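Local coordinates for botulinum neurotoxin type C1 (Clostridium botulinum, PDB 3R4S), which enters neurons by binding gangliosides through its heavy chain and blocks neurotransmitter release as a zinc endopeptidase that cleaves SNARE proteins, at the N-acetyl-beta-neuraminic acid site and the N-acetyl-alpha-neuraminic acid site. Sequence-based numbering; all coordinates share one arbitrary frame.

Contact 1: the N-acetyl-beta-neuraminic acid site. Residues 265-269, 286, 314-315, 319. With SLB (N-acetyl-beta-neuraminic acid), chain B.
The N-acetyl-beta-neuraminic acid, probably a stand-in for ganglioside sialic acid, fills one of two sialic-acid sites of the receptor-binding domain, gripped at O4, the acetamide and O7 and held more loosely at its carboxylate and the far end of its glycerol tail. O4 is caught between two oxygens: it donates to the carbonyl O of Ala266 at 2.8 Å, lying 54° out of the carbonyl plane, and it meets the phenol OH of Tyr286 at 2.6 Å. The Tyr286 ring is steadied by Ile314, whose CG1 sits over the centre of one face, while the CD1 of the same side chain reaches the sugar's acetyl methyl. The phenol end of Tyr319 meets that methyl from a second direction, roughly at right angles to Ile314 CD1, its OH 3.5 Å from C11. At the carbonyl of the same acetamide, the backbone N of Arg269 donates to O10 at 2.9 Å, nearly straight (167° at H). The backbone N of Ser268 reaches O7 at 3.0 Å, so main chain rather than side chain reads these oxygens. At the C3 rim of the sugar ring, Tyr265, with CG anti to its backbone N (chi1 -162°), brings its OH to 3.3 Å from C3. The looser side begins where N5 meets a water at 3.1 Å, which passes the contact on to OD1 of Asn315. Near the carboxylate the Tyr265 hydroxyl approaches C1 loosely, and Ser268 OG stands 3.9 Å from O9. Tyr265, Ala266 and Asn267 close strand 262-267; Ser268 and Arg269 turn into strand 270-275; Ile314 ends strand 307-314, Asn315 lies in the following turn, and Tyr319 is in strand 317-323, all within the C-terminal beta-trefoil.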
loop_
_atom_site.group_PDB
_atom_site.type_symbol
_atom_site.label_atom_id
_atom_site.label_comp_id
_atom_site.label_asym_id
_atom_site.label_seq_id
_atom_site.Cartn_x
_atom_site.Cartn_y
_atom_site.Cartn_z
ATOM N N TYR A 265 21.737 3.312 8.945
ATOM C CA TYR A 265 23.154 3.000 8.992
ATOM C C TYR A 265 23.561 2.724 10.436
ATOM O O TYR A 265 22.714 2.686 11.327
ATOM C CB TYR A 265 23.971 4.142 8.397
ATOM C CG TYR A 265 25.370 3.735 8.011
ATOM C CD1 TYR A 265 25.591 2.614 7.216
ATOM C CD2 TYR A 265 26.466 4.467 8.433
ATOM C CE1 TYR A 265 26.867 2.233 6.859
ATOM C CE2 TYR A 265 27.744 4.093 8.086
ATOM C CZ TYR A 265 27.940 2.974 7.295
ATOM O OH TYR A 265 29.224 2.598 6.940
ATOM N N ALA A 266 24.848 2.501 10.676
ATOM C CA ALA A 266 25.294 2.264 12.046
ATOM C C ALA A 266 26.721 2.725 12.291
ATOM O O ALA A 266 27.563 2.730 11.393
ATOM C CB ALA A 266 25.119 0.798 12.442
ATOM N N ASN A 267 26.975 3.095 13.536
ATOM C CA ASN A 267 28.218 3.716 13.914
ATOM C C ASN A 267 28.491 3.468 15.388
ATOM O O ASN A 267 27.813 4.018 16.251
ATOM C CB ASN A 267 28.111 5.206 13.650
ATOM C CG ASN A 267 29.419 5.813 13.284
ATOM O OD1 ASN A 267 30.357 5.825 14.087
ATOM N ND2 ASN A 267 29.507 6.321 12.056
ATOM N N SER A 268 29.480 2.627 15.667
ATOM C CA SER A 268 29.806 2.257 17.031
ATOM C C SER A 268 28.597 1.644 17.684
ATOM O O SER A 268 28.320 1.911 18.843
ATOM C CB SER A 268 30.273 3.464 17.848
ATOM O OG SER A 268 31.464 4.009 17.315
ATOM N N ARG A 269 27.879 0.825 16.921
ATOM C CA ARG A 269 26.724 0.097 17.426
ATOM C C ARG A 269 25.527 0.987 17.752
ATOM O O ARG A 269 24.540 0.521 18.333
ATOM C CB ARG A 269 27.099 -0.751 18.634
ATOM C CG ARG A 269 27.983 -1.930 18.287
ATOM C CD ARG A 269 28.320 -2.708 19.538
ATOM N NE ARG A 269 29.119 -3.886 19.231
ATOM C CZ ARG A 269 29.286 -4.900 20.072
ATOM N NH1 ARG A 269 28.701 -4.873 21.265
ATOM N NH2 ARG A 269 30.028 -5.941 19.716
ATOM N N TYR A 286 21.554 -0.559 5.787
ATOM C CA TYR A 286 21.371 -1.888 6.337
ATOM C C TYR A 286 19.908 -2.296 6.362
ATOM O O TYR A 286 19.000 -1.455 6.337
ATOM C CB TYR A 286 21.969 -1.981 7.739
ATOM C CG TYR A 286 23.440 -1.639 7.802
ATOM C CD1 TYR A 286 24.343 -2.190 6.899
ATOM C CD2 TYR A 286 23.930 -0.777 8.776
ATOM C CE1 TYR A 286 25.698 -1.880 6.961
ATOM C CE2 TYR A 286 25.275 -0.462 8.847
ATOM C CZ TYR A 286 26.157 -1.020 7.935
ATOM O OH TYR A 286 27.497 -0.710 8.003
ATOM N N ILE A 314 25.649 -6.793 10.034
ATOM C CA ILE A 314 26.662 -5.893 9.493
ATOM C C ILE A 314 28.010 -6.613 9.452
ATOM O O ILE A 314 28.426 -7.218 10.445
ATOM C CB ILE A 314 26.807 -4.638 10.353
ATOM C CG1 ILE A 314 25.467 -3.912 10.458
ATOM C CG2 ILE A 314 27.893 -3.727 9.786
ATOM C CD1 ILE A 314 25.480 -2.760 11.433
ATOM N N ASN A 315 28.680 -6.556 8.304
ATOM C CA ASN A 315 29.974 -7.218 8.132
ATOM C C ASN A 315 29.941 -8.653 8.643
ATOM O O ASN A 315 30.836 -9.088 9.373
ATOM C CB ASN A 315 31.088 -6.420 8.822
ATOM C CG ASN A 315 31.274 -5.034 8.215
ATOM O OD1 ASN A 315 31.625 -4.077 8.911
ATOM N ND2 ASN A 315 31.028 -4.918 6.910
ATOM N N TYR A 319 23.387 -8.756 14.802
ATOM C CA TYR A 319 23.015 -8.056 16.028
ATOM C C TYR A 319 21.503 -8.077 16.287
ATOM O O TYR A 319 20.719 -8.454 15.422
ATOM C CB TYR A 319 23.439 -6.595 15.929
ATOM C CG TYR A 319 24.911 -6.358 15.673
ATOM C CD1 TYR A 319 25.791 -6.120 16.724
ATOM C CD2 TYR A 319 25.415 -6.341 14.379
ATOM C CE1 TYR A 319 27.138 -5.885 16.492
ATOM C CE2 TYR A 319 26.756 -6.108 14.137
ATOM C CZ TYR A 319 27.614 -5.880 15.197
ATOM O OH TYR A 319 28.948 -5.647 14.958
HETATM C C1 SLB B . 32.531 2.257 9.108
HETATM C C2 SLB B . 31.894 1.092 9.816
HETATM C C3 SLB B . 30.373 1.169 9.637
HETATM C C4 SLB B . 29.671 0.084 10.447
HETATM C C5 SLB B . 30.049 0.237 11.903
HETATM C C6 SLB B . 31.572 0.163 12.051
HETATM C C7 SLB B . 31.927 0.467 13.499
HETATM C C8 SLB B . 33.406 0.158 13.779
HETATM C C9 SLB B . 33.765 0.407 15.241
HETATM C C10 SLB B . 28.800 -0.929 13.666
HETATM C C11 SLB B . 28.397 -2.275 14.184
HETATM N N5 SLB B . 29.548 -0.962 12.562
HETATM O O1A SLB B . 32.487 3.401 9.621
HETATM O O1B SLB B . 33.070 2.032 8.001
HETATM O O2 SLB B . 32.385 -0.101 9.195
HETATM O O4 SLB B . 28.250 0.204 10.324
HETATM O O6 SLB B . 32.273 1.094 11.202
HETATM O O7 SLB B . 31.637 1.863 13.706
HETATM O O8 SLB B . 33.707 -1.204 13.441
HETATM O O9 SLB B . 34.043 1.802 15.404
HETATM O O10 SLB B . 28.462 0.114 14.217
HETATM O O HOH W 1 30.970 -3.616 11.814
#

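Contact 2: the N-acetyl-alpha-neuraminic acid site. Residues 291, 309, 311, 320, 346-350. With SIA (N-acetyl-alpha-neuraminic acid), chain C.
A loop following strand 338-345, residues 346-350, arches over three strands of the beta-trefoil (288-292, 307-314 and 317-323) to form the pocket for N-acetyl-alpha-neuraminic acid, a sialic-acid site of the receptor-binding domain that serves ganglioside binding, the free sugar probably standing in for a ganglioside's. The strands receive the carboxylate and part of the glycerol tail; the loop receives the acetamide and the rest of the tail. Tyr309 holds its CG in the crowded position between backbone N and carbonyl carbon (chi1 64°), which presents the ring edge to the ligand: its OH donates to carboxylate O1A at 2.7 Å, with O1A in the ring plane. The CB of Lys291 sits over one face of that ring, toward its rim, and the bent lysine chain then passes CE alongside the carboxylate, where its charge may help offset the negative group. This matters because OD2 of Asp311 also lies 2.7 Å from O1A; two carboxylates this close suggest that one carries a shared proton, although the coordinates do not show it. Asn320 grips the tail with both ends of its amide. Its ND2 donates to O8 at 3.0 Å, in the amide plane, while O9 donates to OD1 along a lone pair in a short contact. Gln346, extended beyond CG (chi2 -175°), runs alongside the sugar and is the residue most covered by it: its CB lies by the acetyl methyl C11, OE1 accepts from N5 at 2.8 Å, and NE2 holds a water that also binds carboxylate O1B and Asp311 OD2. Main chain completes the grip. The N of Thr347 donates to O9 at 2.9 Å, and its carbonyl O accepts from O7 at 2.7 Å, almost along the C=O axis (164°). Ile350 packs CD1 against C9. The loop is braced from within, as the Thr347 hydroxyl OG1 donates to the backbone O of Asp349 at 2.6 Å.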
loop_
_atom_site.group_PDB
_atom_site.type_symbol
_atom_site.label_atom_id
_atom_site.label_comp_id
_atom_site.label_asym_id
_atom_site.label_seq_id
_atom_site.Cartn_x
_atom_site.Cartn_y
_atom_site.Cartn_z
ATOM N N LYS A 291 11.870 -10.975 13.877
ATOM C CA LYS A 291 11.798 -12.325 14.445
ATOM C C LYS A 291 10.649 -12.432 15.436
ATOM O O LYS A 291 10.489 -11.581 16.312
ATOM C CB LYS A 291 13.106 -12.702 15.153
ATOM C CG LYS A 291 14.351 -12.459 14.323
ATOM C CD LYS A 291 14.414 -13.365 13.101
ATOM C CE LYS A 291 14.547 -14.837 13.494
ATOM N NZ LYS A 291 14.646 -15.728 12.281
ATOM N N TYR A 309 11.274 -9.219 17.959
ATOM C CA TYR A 309 12.508 -8.446 18.067
ATOM C C TYR A 309 13.089 -8.301 16.672
ATOM O O TYR A 309 12.575 -8.894 15.725
ATOM C CB TYR A 309 13.508 -9.107 19.030
ATOM C CG TYR A 309 14.006 -10.467 18.576
ATOM C CD1 TYR A 309 15.170 -10.590 17.824
ATOM C CD2 TYR A 309 13.315 -11.628 18.906
ATOM C CE1 TYR A 309 15.639 -11.841 17.417
ATOM C CE2 TYR A 309 13.767 -12.883 18.504
ATOM C CZ TYR A 309 14.930 -12.984 17.757
ATOM O OH TYR A 309 15.376 -14.231 17.344
ATOM N N ASP A 311 16.589 -8.273 14.052
ATOM C CA ASP A 311 17.993 -8.562 13.749
ATOM C C ASP A 311 18.511 -7.641 12.666
ATOM O O ASP A 311 17.782 -7.290 11.733
ATOM C CB ASP A 311 18.153 -9.992 13.246
ATOM C CG ASP A 311 17.918 -11.011 14.323
ATOM O OD1 ASP A 311 18.025 -10.644 15.516
ATOM O OD2 ASP A 311 17.622 -12.172 13.975
ATOM N N ASN A 320 21.112 -7.662 17.489
ATOM C CA ASN A 320 19.728 -7.329 17.800
ATOM C C ASN A 320 19.650 -5.823 17.972
ATOM O O ASN A 320 20.555 -5.213 18.544
ATOM C CB ASN A 320 19.292 -7.948 19.133
ATOM C CG ASN A 320 19.319 -9.464 19.125
ATOM O OD1 ASN A 320 19.814 -10.086 20.065
ATOM N ND2 ASN A 320 18.769 -10.066 18.077
ATOM N N GLN A 346 24.001 -10.821 19.511
ATOM C CA GLN A 346 22.986 -11.804 19.853
ATOM C C GLN A 346 23.472 -12.697 20.983
ATOM O O GLN A 346 24.670 -12.913 21.138
ATOM C CB GLN A 346 22.636 -12.653 18.635
ATOM C CG GLN A 346 22.010 -11.865 17.507
ATOM C CD GLN A 346 21.563 -12.750 16.367
ATOM O OE1 GLN A 346 21.884 -13.937 16.332
ATOM N NE2 GLN A 346 20.817 -12.178 15.423
ATOM N N THR A 347 22.538 -13.204 21.778
ATOM C CA THR A 347 22.871 -14.148 22.832
ATOM C C THR A 347 21.979 -15.363 22.674
ATOM O O THR A 347 21.084 -15.379 21.826
ATOM C CB THR A 347 22.670 -13.552 24.247
ATOM O OG1 THR A 347 21.307 -13.137 24.412
ATOM C CG2 THR A 347 23.586 -12.366 24.473
ATOM N N LYS A 348 22.219 -16.377 23.493
ATOM C CA LYS A 348 21.466 -17.619 23.397
ATOM C C LYS A 348 20.014 -17.393 23.809
ATOM O O LYS A 348 19.092 -17.991 23.251
ATOM C CB LYS A 348 22.111 -18.695 24.278
ATOM C CG LYS A 348 21.383 -20.034 24.263
ATOM C CD LYS A 348 21.798 -20.901 25.452
ATOM C CE LYS A 348 20.934 -22.154 25.576
ATOM N NZ LYS A 348 21.146 -23.115 24.454
ATOM N N ASP A 349 19.817 -16.520 24.788
ATOM C CA ASP A 349 18.480 -16.234 25.296
ATOM C C ASP A 349 18.008 -14.841 24.890
ATOM O O ASP A 349 18.818 -13.923 24.758
ATOM C CB ASP A 349 18.465 -16.357 26.817
ATOM C CG ASP A 349 18.741 -17.771 27.289
ATOM O OD1 ASP A 349 18.146 -18.715 26.723
ATOM O OD2 ASP A 349 19.548 -17.935 28.229
ATOM N N ILE A 350 16.700 -14.693 24.695
ATOM C CA ILE A 350 16.097 -13.392 24.407
ATOM C C ILE A 350 16.189 -12.484 25.627
ATOM O O ILE A 350 15.574 -12.763 26.657
ATOM C CB ILE A 350 14.593 -13.526 24.047
ATOM C CG1 ILE A 350 14.370 -14.605 22.984
ATOM C CG2 ILE A 350 14.017 -12.183 23.615
ATOM C CD1 ILE A 350 15.051 -14.327 21.685
HETATM C C1 SIA C . 18.003 -15.238 15.321
HETATM C C2 SIA C . 17.915 -16.457 16.213
HETATM C C3 SIA C . 18.905 -17.542 15.784
HETATM C C4 SIA C . 20.339 -17.260 16.197
HETATM C C5 SIA C . 20.398 -16.845 17.655
HETATM C C6 SIA C . 19.465 -15.658 17.867
HETATM C C7 SIA C . 19.492 -15.109 19.291
HETATM C C8 SIA C . 18.514 -13.944 19.425
HETATM C C9 SIA C . 18.720 -13.209 20.746
HETATM C C10 SIA C . 22.544 -16.863 18.772
HETATM C C11 SIA C . 23.919 -16.258 18.886
HETATM N N5 SIA C . 21.745 -16.335 17.841
HETATM O O1A SIA C . 17.588 -14.142 15.781
HETATM O O1B SIA C . 18.468 -15.356 14.161
HETATM O O2 SIA C . 16.581 -16.968 16.110
HETATM O O4 SIA C . 21.128 -18.439 16.019
HETATM O O6 SIA C . 18.124 -16.048 17.566
HETATM O O7 SIA C . 19.103 -16.143 20.206
HETATM O O8 SIA C . 18.672 -13.030 18.322
HETATM O O9 SIA C . 19.929 -12.454 20.634
HETATM O O10 SIA C . 22.175 -17.780 19.491
HETATM O O HOH W 2 20.276 -13.698 13.192
HETATM O O HOH W 3 14.157 -16.470 18.101
#

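The C-alpha centres of contact 1 and contact 2 are about 16 Å apart, and the two sites draw on the same pair of strands. Strand 307-314 gives Tyr309 and Asp311 to contact 2 and Ile314 to contact 1; in strand 317-323 the adjacent Tyr319 and Asn320 turn to opposite sides and serve contact 1 and contact 2 in that order. Each site adds its own loop, the turn at 268-269 or the segment 346-350. One receptor-binding domain can thus hold two sialic acids at once, in keeping with cell entry that depends on two ganglioside molecules.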